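Local structure of putative SnoaL-like polyketide cyclase (3GZB) at residues Leu33-Tyr38 against His74-Tyr80; Tyr38-Ile42 against Ile67-Glu71; Thr43-Ser49 against Asn132-Thr136. The protein is probably a SnoaL-like polyketide cyclase of the NTF2 clan, with substrate and reaction not established. One frame throughout, in Å; residues are numbered along the deposited sequence. Where two conformers were deposited one is given.

All three contacts are partly buried and lie within the SnoaL-like domain, but their chemistry differs. Contact 2 is apolar helix-to-helix packing, with no direct hydrogen bond between its segments. Contacts 1 and 3 join stretches of largely irregular chain and have direct backbone and side-chain hydrogen bonds; bridging waters occur in all three. Contacts 1 and 2 share Tyr-38, their centres are about 9 Å apart, and Leu-33 CD1 packs on Leu-41 CD2 at 3.7 Å. In contact 3, segment 43-49 carries the chain from helix 38-42 to strand 50-53; its Tyr-45 CE2 lies 3.9 Å from Ile-67 CD1 of contact 2. Contacts 1 and 3 do not touch; nearest atoms are about 5 Å apart, centres about 19 Å.

Contact 1: residues Leu33-Tyr38 against His74-Tyr80; sequences LTEHDY and HQGVLEY. With EDO (1,2-ethanediol), chain M.
The Tyr-80 ring turns one face to Thr-34, whose CA is 4.0 Å from the ring centroid and 24° off its normal, a CH-pi contact. Tyr-80 has chi1 p (62°), and its N donates to Thr-34 O at 3.2 Å. CA atoms of Glu-35 and Glu-79 are 4.9 Å apart, those of Thr-34 and Tyr-80 5.4 Å. Helix 21-34 ends in a Schellman motif, with His-36 at positive phi (58/36) and its N bonded to Leu-33 O at 3.1 Å. The CA-to-CB bond of His-36 points toward 74-80 and, with chi1 m, its NE2 is hydrogen-bonded to His-74 ND1 at 2.7 Å; Tyr-80 completes an aromatic cluster. A type II turn, His-74 to Val-77, leads toward strand 81-84. One water links Leu-33 O (2.7 Å) with Tyr-80 OH (3.0 Å); another joins Glu-35 OE2 (2.8 Å) and Glu-79 OE2 (2.6 Å). EDO O1 donates to Glu-79 O at 2.9 Å. A separate (4R)-2-methylpentane-2,4-diol, probably from the crystallisation liquor, is hydrogen-bonded to His-74 NE2 and Tyr-80 OH and may mark a pocket.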
loop_
_atom_site.group_PDB
_atom_site.type_symbol
_atom_site.label_atom_id
_atom_site.label_comp_id
_atom_site.label_asym_id
_atom_site.label_seq_id
_atom_site.Cartn_x
_atom_site.Cartn_y
_atom_site.Cartn_z
ATOM N N LEU A 33 8.988 6.249 -14.890
ATOM C CA LEU A 33 8.722 4.816 -14.984
ATOM C C LEU A 33 7.631 4.500 -16.005
ATOM O O LEU A 33 7.801 3.639 -16.871
ATOM C CB LEU A 33 8.309 4.293 -13.592
ATOM C CG LEU A 33 7.954 2.818 -13.478
ATOM C CD1 LEU A 33 9.221 1.930 -13.630
ATOM C CD2 LEU A 33 7.270 2.549 -12.133
ATOM N N THR A 34 6.499 5.208 -15.869
ATOM C CA THR A 34 5.345 4.893 -16.682
ATOM C C THR A 34 5.484 5.333 -18.130
ATOM O O THR A 34 4.761 4.817 -18.979
ATOM C CB THR A 34 4.033 5.408 -16.056
ATOM O OG1 THR A 34 4.074 6.855 -16.051
ATOM C CG2 THR A 34 3.766 4.838 -14.616
ATOM N N GLU A 35 6.405 6.262 -18.419
ATOM C CA GLU A 35 6.803 6.689 -19.765
ATOM C C GLU A 35 7.962 5.858 -20.341
ATOM O O GLU A 35 8.410 6.113 -21.466
ATOM C CB GLU A 35 7.268 8.168 -19.697
ATOM C CG GLU A 35 6.179 9.167 -19.293
ATOM C CD GLU A 35 6.769 10.519 -18.878
ATOM O OE1 GLU A 35 8.019 10.725 -19.037
ATOM O OE2 GLU A 35 5.981 11.347 -18.377
ATOM N N HIS A 36 8.477 4.882 -19.574
ATOM C CA HIS A 36 9.644 4.088 -20.006
ATOM C C HIS A 36 10.844 4.991 -20.280
ATOM O O HIS A 36 11.653 4.711 -21.199
ATOM C CB HIS A 36 9.278 3.203 -21.228
ATOM C CG HIS A 36 8.069 2.362 -21.027
ATOM N ND1 HIS A 36 6.854 2.679 -21.591
ATOM C CD2 HIS A 36 7.872 1.222 -20.324
ATOM C CE1 HIS A 36 5.974 1.740 -21.279
ATOM N NE2 HIS A 36 6.562 0.857 -20.474
ATOM N N ASP A 37 10.999 6.052 -19.478
ATOM C CA ASP A 37 12.140 6.963 -19.599
ATOM C C ASP A 37 13.285 6.431 -18.751
ATOM O O ASP A 37 13.528 6.908 -17.631
ATOM C CB ASP A 37 11.740 8.385 -19.243
ATOM C CG ASP A 37 12.893 9.390 -19.312
ATOM O OD1 ASP A 37 14.013 9.030 -19.739
ATOM O OD2 ASP A 37 12.624 10.533 -18.878
ATOM N N TYR A 38 13.973 5.417 -19.270
ATOM C CA TYR A 38 15.020 4.729 -18.507
ATOM C C TYR A 38 16.240 5.599 -18.265
ATOM O O TYR A 38 16.899 5.411 -17.250
ATOM C CB TYR A 38 15.441 3.423 -19.167
ATOM C CG TYR A 38 14.285 2.501 -19.389
ATOM C CD1 TYR A 38 13.599 2.011 -18.370
ATOM C CD2 TYR A 38 13.868 2.197 -20.678
ATOM C CE1 TYR A 38 12.484 1.147 -18.572
ATOM C CE2 TYR A 38 12.816 1.379 -20.903
ATOM C CZ TYR A 38 12.121 0.855 -19.869
ATOM O OH TYR A 38 11.033 0.031 -20.119
ATOM N N HIS A 74 8.836 -4.649 -20.512
ATOM C CA HIS A 74 8.009 -3.691 -21.247
ATOM C C HIS A 74 8.248 -3.599 -22.737
ATOM O O HIS A 74 7.774 -2.650 -23.373
ATOM C CB HIS A 74 8.096 -2.336 -20.558
ATOM C CG HIS A 74 7.300 -2.292 -19.300
ATOM N ND1 HIS A 74 6.194 -1.482 -19.129
ATOM C CD2 HIS A 74 7.444 -2.972 -18.136
ATOM C CE1 HIS A 74 5.674 -1.690 -17.937
ATOM N NE2 HIS A 74 6.418 -2.578 -17.299
ATOM N N GLN A 75 8.981 -4.553 -23.301
ATOM C CA GLN A 75 9.131 -4.598 -24.751
ATOM C C GLN A 75 7.781 -4.513 -25.406
ATOM O O GLN A 75 6.924 -5.353 -25.151
ATOM C CB GLN A 75 9.881 -5.860 -25.193
ATOM C CG GLN A 75 9.978 -5.939 -26.710
ATOM C CD GLN A 75 10.712 -7.097 -27.337
ATOM O OE1 GLN A 75 10.688 -7.204 -28.574
ATOM N NE2 GLN A 75 11.290 -7.984 -26.551
ATOM N N GLY A 76 7.618 -3.482 -26.221
ATOM C CA GLY A 76 6.368 -3.297 -26.987
ATOM C C GLY A 76 5.226 -2.610 -26.237
ATOM O O GLY A 76 4.176 -2.364 -26.826
ATOM N N VAL A 77 5.419 -2.341 -24.961
ATOM C CA VAL A 77 4.376 -1.736 -24.143
ATOM C C VAL A 77 4.413 -0.236 -24.360
ATOM O O VAL A 77 5.464 0.403 -24.243
ATOM C CB VAL A 77 4.560 -2.117 -22.660
ATOM C CG1 VAL A 77 3.438 -1.471 -21.784
ATOM C CG2 VAL A 77 4.537 -3.676 -22.535
ATOM N N LEU A 78 3.245 0.352 -24.617
ATOM C CA LEU A 78 3.113 1.789 -24.780
ATOM C C LEU A 78 3.111 2.484 -23.423
ATOM O O LEU A 78 2.937 1.807 -22.387
ATOM C CB LEU A 78 1.826 2.106 -25.565
ATOM C CG LEU A 78 1.753 1.535 -26.989
ATOM C CD1 LEU A 78 0.341 1.865 -27.598
ATOM C CD2 LEU A 78 2.901 2.051 -27.837
ATOM N N GLU A 79 3.236 3.802 -23.391
ATOM C CA GLU A 79 3.129 4.499 -22.103
ATOM C C GLU A 79 1.859 4.037 -21.393
ATOM O O GLU A 79 0.801 3.887 -22.026
ATOM C CB GLU A 79 3.078 6.021 -22.276
ATOM C CG GLU A 79 2.814 6.783 -21.005
ATOM C CD GLU A 79 2.965 8.294 -21.103
ATOM O OE1 GLU A 79 3.282 8.792 -22.209
ATOM O OE2 GLU A 79 2.746 8.966 -20.052
ATOM N N TYR A 80 1.968 3.820 -20.084
ATOM C CA TYR A 80 0.844 3.442 -19.250
ATOM C C TYR A 80 0.641 4.495 -18.171
ATOM O O TYR A 80 1.467 5.372 -18.005
ATOM C CB TYR A 80 0.999 2.041 -18.680
ATOM C CG TYR A 80 2.179 1.795 -17.776
ATOM C CD1 TYR A 80 3.474 1.675 -18.280
ATOM C CD2 TYR A 80 1.983 1.603 -16.415
ATOM C CE1 TYR A 80 4.563 1.411 -17.449
ATOM C CE2 TYR A 80 3.065 1.320 -15.568
ATOM C CZ TYR A 80 4.348 1.188 -16.114
ATOM O OH TYR A 80 5.435 0.882 -15.321
HETATM C C1 EDO M . -2.905 3.977 -21.038
HETATM O O1 EDO M . -1.942 3.076 -21.654
HETATM C C2 EDO M . -2.948 5.292 -21.768
HETATM O O2 EDO M . -3.629 4.911 -22.974
HETATM O O HOH W 1 8.040 0.904 -16.736
HETATM O O HOH W 2 3.391 11.410 -19.300
#

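Contact 2: residues Tyr38-Ile42 against Ile67-Glu71; sequences YKTLI and IDFLE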
loop_
_atom_site.group_PDB
_atom_site.type_symbol
_atom_site.label_atom_id
_atom_site.label_comp_id
_atom_site.label_asym_id
_atom_site.label_seq_id
_atom_site.Cartn_x
_atom_site.Cartn_y
_atom_site.Cartn_z
ATOM N N TYR A 38 13.973 5.417 -19.270
ATOM C CA TYR A 38 15.020 4.729 -18.507
ATOM C C TYR A 38 16.240 5.599 -18.265
ATOM O O TYR A 38 16.899 5.411 -17.250
ATOM C CB TYR A 38 15.441 3.423 -19.167
ATOM C CG TYR A 38 14.285 2.501 -19.389
ATOM C CD1 TYR A 38 13.599 2.011 -18.370
ATOM C CD2 TYR A 38 13.868 2.197 -20.678
ATOM C CE1 TYR A 38 12.484 1.147 -18.572
ATOM C CE2 TYR A 38 12.816 1.379 -20.903
ATOM C CZ TYR A 38 12.121 0.855 -19.869
ATOM O OH TYR A 38 11.033 0.031 -20.119
ATOM N N LYS A 39 16.526 6.550 -19.143
ATOM C CA LYS A 39 17.630 7.495 -18.911
ATOM C C LYS A 39 17.417 8.272 -17.617
ATOM O O LYS A 39 18.331 8.378 -16.764
ATOM C CB LYS A 39 17.802 8.436 -20.130
ATOM C CG LYS A 39 19.013 9.320 -19.962
ATOM C CD LYS A 39 19.179 10.359 -21.083
ATOM C CE LYS A 39 20.307 11.353 -20.740
ATOM N NZ LYS A 39 19.962 12.764 -21.124
ATOM N N THR A 40 16.195 8.744 -17.398
ATOM C CA THR A 40 15.874 9.438 -16.153
ATOM C C THR A 40 15.773 8.456 -15.022
ATOM O O THR A 40 16.250 8.707 -13.921
ATOM C CB THR A 40 14.559 10.211 -16.286
ATOM O OG1 THR A 40 14.705 11.228 -17.294
ATOM C CG2 THR A 40 14.132 10.848 -14.954
ATOM N N LEU A 41 15.108 7.331 -15.268
ATOM C CA LEU A 41 14.858 6.380 -14.201
ATOM C C LEU A 41 16.138 5.888 -13.548
ATOM O O LEU A 41 16.217 5.800 -12.307
ATOM C CB LEU A 41 14.028 5.187 -14.678
ATOM C CG LEU A 41 13.284 4.431 -13.567
ATOM C CD1 LEU A 41 12.150 5.272 -13.006
ATOM C CD2 LEU A 41 12.726 3.059 -14.029
ATOM N N ILE A 42 17.182 5.623 -14.336
ATOM C CA ILE A 42 18.377 5.049 -13.722
ATOM C C ILE A 42 19.065 6.060 -12.792
ATOM O O ILE A 42 19.785 5.631 -11.877
ATOM C CB ILE A 42 19.309 4.429 -14.751
ATOM C CG1 ILE A 42 20.245 3.400 -14.082
ATOM C CG2 ILE A 42 20.027 5.527 -15.503
ATOM C CD1 ILE A 42 21.150 2.639 -15.075
ATOM N N ILE A 67 16.834 -1.992 -14.097
ATOM C CA ILE A 67 16.581 -1.400 -15.420
ATOM C C ILE A 67 16.473 -2.481 -16.487
ATOM O O ILE A 67 15.621 -2.437 -17.378
ATOM C CB ILE A 67 17.623 -0.326 -15.791
ATOM C CG1 ILE A 67 17.501 0.892 -14.853
ATOM C CG2 ILE A 67 17.522 0.106 -17.296
ATOM C CD1 ILE A 67 16.323 1.832 -15.138
ATOM N N ASP A 68 17.373 -3.471 -16.449
ATOM C CA ASP A 68 17.262 -4.532 -17.450
ATOM C C ASP A 68 15.944 -5.303 -17.353
ATOM O O ASP A 68 15.335 -5.583 -18.380
ATOM C CB ASP A 68 18.451 -5.509 -17.363
ATOM C CG ASP A 68 18.543 -6.397 -18.552
ATOM O OD1 ASP A 68 18.999 -5.889 -19.600
ATOM O OD2 ASP A 68 18.188 -7.591 -18.480
ATOM N N PHE A 69 15.526 -5.652 -16.150
ATOM C CA PHE A 69 14.249 -6.313 -15.928
ATOM C C PHE A 69 13.081 -5.470 -16.462
ATOM O O PHE A 69 12.205 -6.001 -17.165
ATOM C CB PHE A 69 14.110 -6.688 -14.436
ATOM C CG PHE A 69 12.724 -6.530 -13.874
ATOM C CD1 PHE A 69 11.737 -7.422 -14.157
ATOM C CD2 PHE A 69 12.448 -5.478 -13.050
ATOM C CE1 PHE A 69 10.459 -7.248 -13.626
ATOM C CE2 PHE A 69 11.156 -5.280 -12.529
ATOM C CZ PHE A 69 10.186 -6.170 -12.820
ATOM N N LEU A 70 13.087 -4.184 -16.156
ATOM C CA LEU A 70 11.989 -3.272 -16.600
ATOM C C LEU A 70 11.958 -3.181 -18.114
ATOM O O LEU A 70 10.878 -3.304 -18.715
ATOM C CB LEU A 70 12.163 -1.896 -15.997
ATOM C CG LEU A 70 11.965 -1.807 -14.513
ATOM C CD1 LEU A 70 12.353 -0.371 -14.014
ATOM C CD2 LEU A 70 10.490 -2.146 -14.154
ATOM N N GLU A 71 13.130 -2.989 -18.718
ATOM C CA GLU A 71 13.180 -2.805 -20.173
ATOM C C GLU A 71 12.674 -4.054 -20.876
ATOM O O GLU A 71 11.888 -3.995 -21.854
ATOM C CB GLU A 71 14.583 -2.404 -20.660
ATOM C CG GLU A 71 14.557 -1.908 -22.088
ATOM C CD GLU A 71 15.889 -1.335 -22.557
ATOM O OE1 GLU A 71 16.942 -1.732 -22.010
ATOM O OE2 GLU A 71 15.863 -0.498 -23.498
HETATM O O HOH W 3 9.765 -0.515 -18.058
HETATM O O HOH W 4 10.830 -1.642 -22.628
#
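This is an apolar helix-helix contact, joining the short helix 38-42 to helix 63-73 in the helical part of the domain. The two segment axes run roughly antiparallel, at 149°, and approach to 11.4 Å, a separation at which they meet through side chains, not backbone to backbone; the closest CA pair is Ile-42 with Ile-67, at 6.9 Å. No hydrogen bond passes directly between the segments, and 319 Å² is buried. Ile-67 and Tyr-38 carry most of the contact. Ile-67 CD1 lies 4.0 Å from Leu-41 CD2 and 4.2 Å from Tyr-38 CD1, while Ile-67 CG1 meets Ile-42 CG1 at 3.8 Å. Leu-41 CD2 also reaches Leu-70 CD1 at 3.5 Å. In this alpha+beta fold of the NTF2 clan, Leu-41 and Leu-70 both pack on Leu-33 of helix 21-34, so three helices meet here. Tyr-38, with chi1 m, reaches across to Leu-70 and Glu-71: its CE1 is 4.0 Å from Leu-70 CB, and Glu-71 CB lies over one ring face. Two waters link its hydroxyl to the opposing backbone. One, 2.5 Å from Tyr-38 OH, makes a weak hydrogen bond to Leu-70 O at 3.1 Å; the second, 3.0 Å from Tyr-38 OH, donates to Glu-71 O at 2.7 Å.

Contact 3: residues Thr43-Ser49 against Asn132-Thr136; sequences TFYNRDS and NRRVT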
loop_
_atom_site.group_PDB
_atom_site.type_symbol
_atom_site.label_atom_id
_atom_site.label_comp_id
_atom_site.label_asym_id
_atom_site.label_seq_id
_atom_site.Cartn_x
_atom_site.Cartn_y
_atom_site.Cartn_z
ATOM N N THR A 43 18.835 7.365 -12.988
ATOM C CA THR A 43 19.356 8.389 -12.038
ATOM C C THR A 43 18.811 8.222 -10.627
ATOM O O THR A 43 19.410 8.720 -9.667
ATOM C CB THR A 43 19.126 9.825 -12.485
ATOM O OG1 THR A 43 17.786 10.239 -12.283
ATOM C CG2 THR A 43 19.559 10.076 -13.954
ATOM N N PHE A 44 17.683 7.525 -10.474
ATOM C CA PHE A 44 17.099 7.345 -9.175
ATOM C C PHE A 44 17.609 6.073 -8.484
ATOM O O PHE A 44 17.228 5.808 -7.339
ATOM C CB PHE A 44 15.570 7.204 -9.272
ATOM C CG PHE A 44 14.845 8.498 -9.520
ATOM C CD1 PHE A 44 14.578 8.929 -10.813
ATOM C CD2 PHE A 44 14.387 9.258 -8.457
ATOM C CE1 PHE A 44 13.871 10.133 -11.008
ATOM C CE2 PHE A 44 13.699 10.449 -8.680
ATOM C CZ PHE A 44 13.453 10.872 -9.930
ATOM N N TYR A 45 18.482 5.297 -9.131
ATOM C CA TYR A 45 18.946 4.049 -8.539
ATOM C C TYR A 45 20.453 4.060 -8.313
ATOM O O TYR A 45 21.219 4.736 -9.037
ATOM C CB TYR A 45 18.644 2.837 -9.453
ATOM C CG TYR A 45 17.198 2.577 -9.767
ATOM C CD1 TYR A 45 16.205 2.747 -8.824
ATOM C CD2 TYR A 45 16.828 2.142 -11.037
ATOM C CE1 TYR A 45 14.879 2.462 -9.117
ATOM C CE2 TYR A 45 15.514 1.871 -11.357
ATOM C CZ TYR A 45 14.522 2.053 -10.394
ATOM O OH TYR A 45 13.218 1.742 -10.748
ATOM N N ASN A 46 20.891 3.311 -7.321
ATOM C CA ASN A 46 22.293 2.881 -7.221
ATOM C C ASN A 46 22.414 1.389 -7.004
ATOM O O ASN A 46 21.414 0.670 -7.159
ATOM C CB ASN A 46 23.052 3.705 -6.175
ATOM C CG ASN A 46 22.746 3.312 -4.772
ATOM O OD1 ASN A 46 21.877 2.478 -4.478
ATOM N ND2 ASN A 46 23.499 3.912 -3.844
ATOM N N ARG A 47 23.606 0.879 -6.716
ATOM C CA ARG A 47 23.804 -0.557 -6.621
ATOM C C ARG A 47 23.006 -1.214 -5.465
ATOM O O ARG A 47 22.850 -2.431 -5.462
ATOM C CB ARG A 47 25.306 -0.876 -6.457
ATOM C CG ARG A 47 25.898 -0.458 -5.143
ATOM C CD ARG A 47 27.407 -0.706 -5.176
ATOM N NE ARG A 47 28.101 -0.539 -3.909
ATOM C CZ ARG A 47 29.387 -0.862 -3.748
ATOM N NH1 ARG A 47 30.078 -1.351 -4.779
ATOM N NH2 ARG A 47 29.993 -0.705 -2.572
ATOM N N ASP A 48 22.504 -0.410 -4.531
ATOM C CA ASP A 48 21.773 -0.919 -3.379
ATOM C C ASP A 48 20.263 -0.771 -3.545
ATOM O O ASP A 48 19.527 -1.273 -2.703
ATOM C CB ASP A 48 22.175 -0.168 -2.092
ATOM C CG ASP A 48 23.673 -0.368 -1.734
ATOM O OD1 ASP A 48 24.166 -1.499 -1.864
ATOM O OD2 ASP A 48 24.289 0.645 -1.371
ATOM N N SER A 49 19.788 -0.103 -4.594
ATOM C CA SER A 49 18.334 0.101 -4.728
ATOM C C SER A 49 17.623 -1.244 -4.914
ATOM O O SER A 49 18.156 -2.125 -5.571
ATOM C CB SER A 49 18.006 1.021 -5.929
ATOM O OG SER A 49 18.547 2.320 -5.784
ATOM N N ASN A 132 20.255 12.355 -1.980
ATOM C CA ASN A 132 20.814 11.873 -3.236
ATOM C C ASN A 132 19.796 11.729 -4.356
ATOM O O ASN A 132 20.134 11.257 -5.425
ATOM C CB ASN A 132 21.528 10.547 -2.964
ATOM C CG ASN A 132 22.711 10.710 -2.066
ATOM O OD1 ASN A 132 23.654 11.416 -2.441
ATOM N ND2 ASN A 132 22.685 10.110 -0.875
ATOM N N ARG A 133 18.536 12.110 -4.099
ATOM C CA ARG A 133 17.489 12.063 -5.112
ATOM C C ARG A 133 17.339 10.606 -5.669
ATOM O O ARG A 133 17.304 10.404 -6.890
ATOM C CB ARG A 133 17.786 13.061 -6.236
ATOM C CG ARG A 133 16.587 13.663 -6.859
ATOM C CD ARG A 133 16.981 14.808 -7.813
ATOM N NE ARG A 133 15.804 15.364 -8.462
ATOM C CZ ARG A 133 15.200 14.849 -9.527
ATOM N NH1 ARG A 133 15.614 13.725 -10.119
ATOM N NH2 ARG A 133 14.133 15.461 -9.994
ATOM N N ARG A 134 17.265 9.649 -4.761
ATOM C CA ARG A 134 17.351 8.197 -5.026
ATOM C C ARG A 134 16.098 7.493 -4.487
ATOM O O ARG A 134 15.602 7.884 -3.418
ATOM C CB ARG A 134 18.605 7.660 -4.298
ATOM C CG ARG A 134 18.955 6.206 -4.514
ATOM C CD ARG A 134 20.374 5.887 -3.942
ATOM N NE ARG A 134 21.420 6.714 -4.554
ATOM C CZ ARG A 134 22.531 7.132 -3.956
ATOM N NH1 ARG A 134 22.785 6.811 -2.703
ATOM N NH2 ARG A 134 23.391 7.891 -4.618
ATOM N N VAL A 135 15.676 6.430 -5.161
ATOM C CA VAL A 135 14.723 5.453 -4.612
ATOM C C VAL A 135 15.556 4.337 -4.044
ATOM O O VAL A 135 16.291 3.625 -4.786
ATOM C CB VAL A 135 13.738 4.952 -5.708
ATOM C CG1 VAL A 135 12.913 3.742 -5.248
ATOM C CG2 VAL A 135 12.823 6.109 -6.130
ATOM N N THR A 136 15.459 4.164 -2.725
ATOM C CA THR A 136 16.169 3.079 -2.093
ATOM C C THR A 136 15.348 1.777 -2.154
ATOM O O THR A 136 15.912 0.669 -2.221
ATOM C CB THR A 136 16.613 3.415 -0.685
ATOM O OG1 THR A 136 15.513 3.552 0.173
ATOM C CG2 THR A 136 17.356 4.761 -0.645
HETATM O O HOH W 5 17.426 11.505 -9.530
HETATM O O HOH W 6 20.447 10.731 -8.034
HETATM O O HOH W 7 18.173 -0.058 -0.696
#
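Residues 43-49 form an irregular link from helix 38-42, closing with a type I turn from Asn-46 to Ser-49, and they run beside the start of strand 134-142. The link leads into strand 50-53, which pairs parallel with strand 134-142 in the curved sheet of this NTF2-clan fold. CA atoms come within 4.2 Å at Phe-44 and Arg-134 and 4.5 Å at Ser-49 and Thr-136. Val-135 N donates to Phe-44 O at 2.7 Å (156°), and Ser-49 OG donates to Val-135 O at 2.8 Å, so both polar backbone groups of Val-135 are engaged by the link. A water donates to Asp-48 O at 2.7 Å and to Thr-136 O at 2.8 Å. Arg-133, with positive phi (58/48), and Arg-134 form a G1 beta bulge opposite Asp-129. The turn is braced internally: Asn-46 OD1 accepts from Asp-48 N at 3.0 Å, an Asx turn, and Asn-46 N donates to Ser-49 OG at 3.0 Å. Among the side chains, Phe-44 CD2 lies 4.2 Å from Val-135 CG2, and the Phe-44 ring makes an edge-to-face pair with Tyr-29 of helix 21-34. Ser-49 OG both accepts from the turn and donates to the strand, so one hydroxyl ties the turn to the strand.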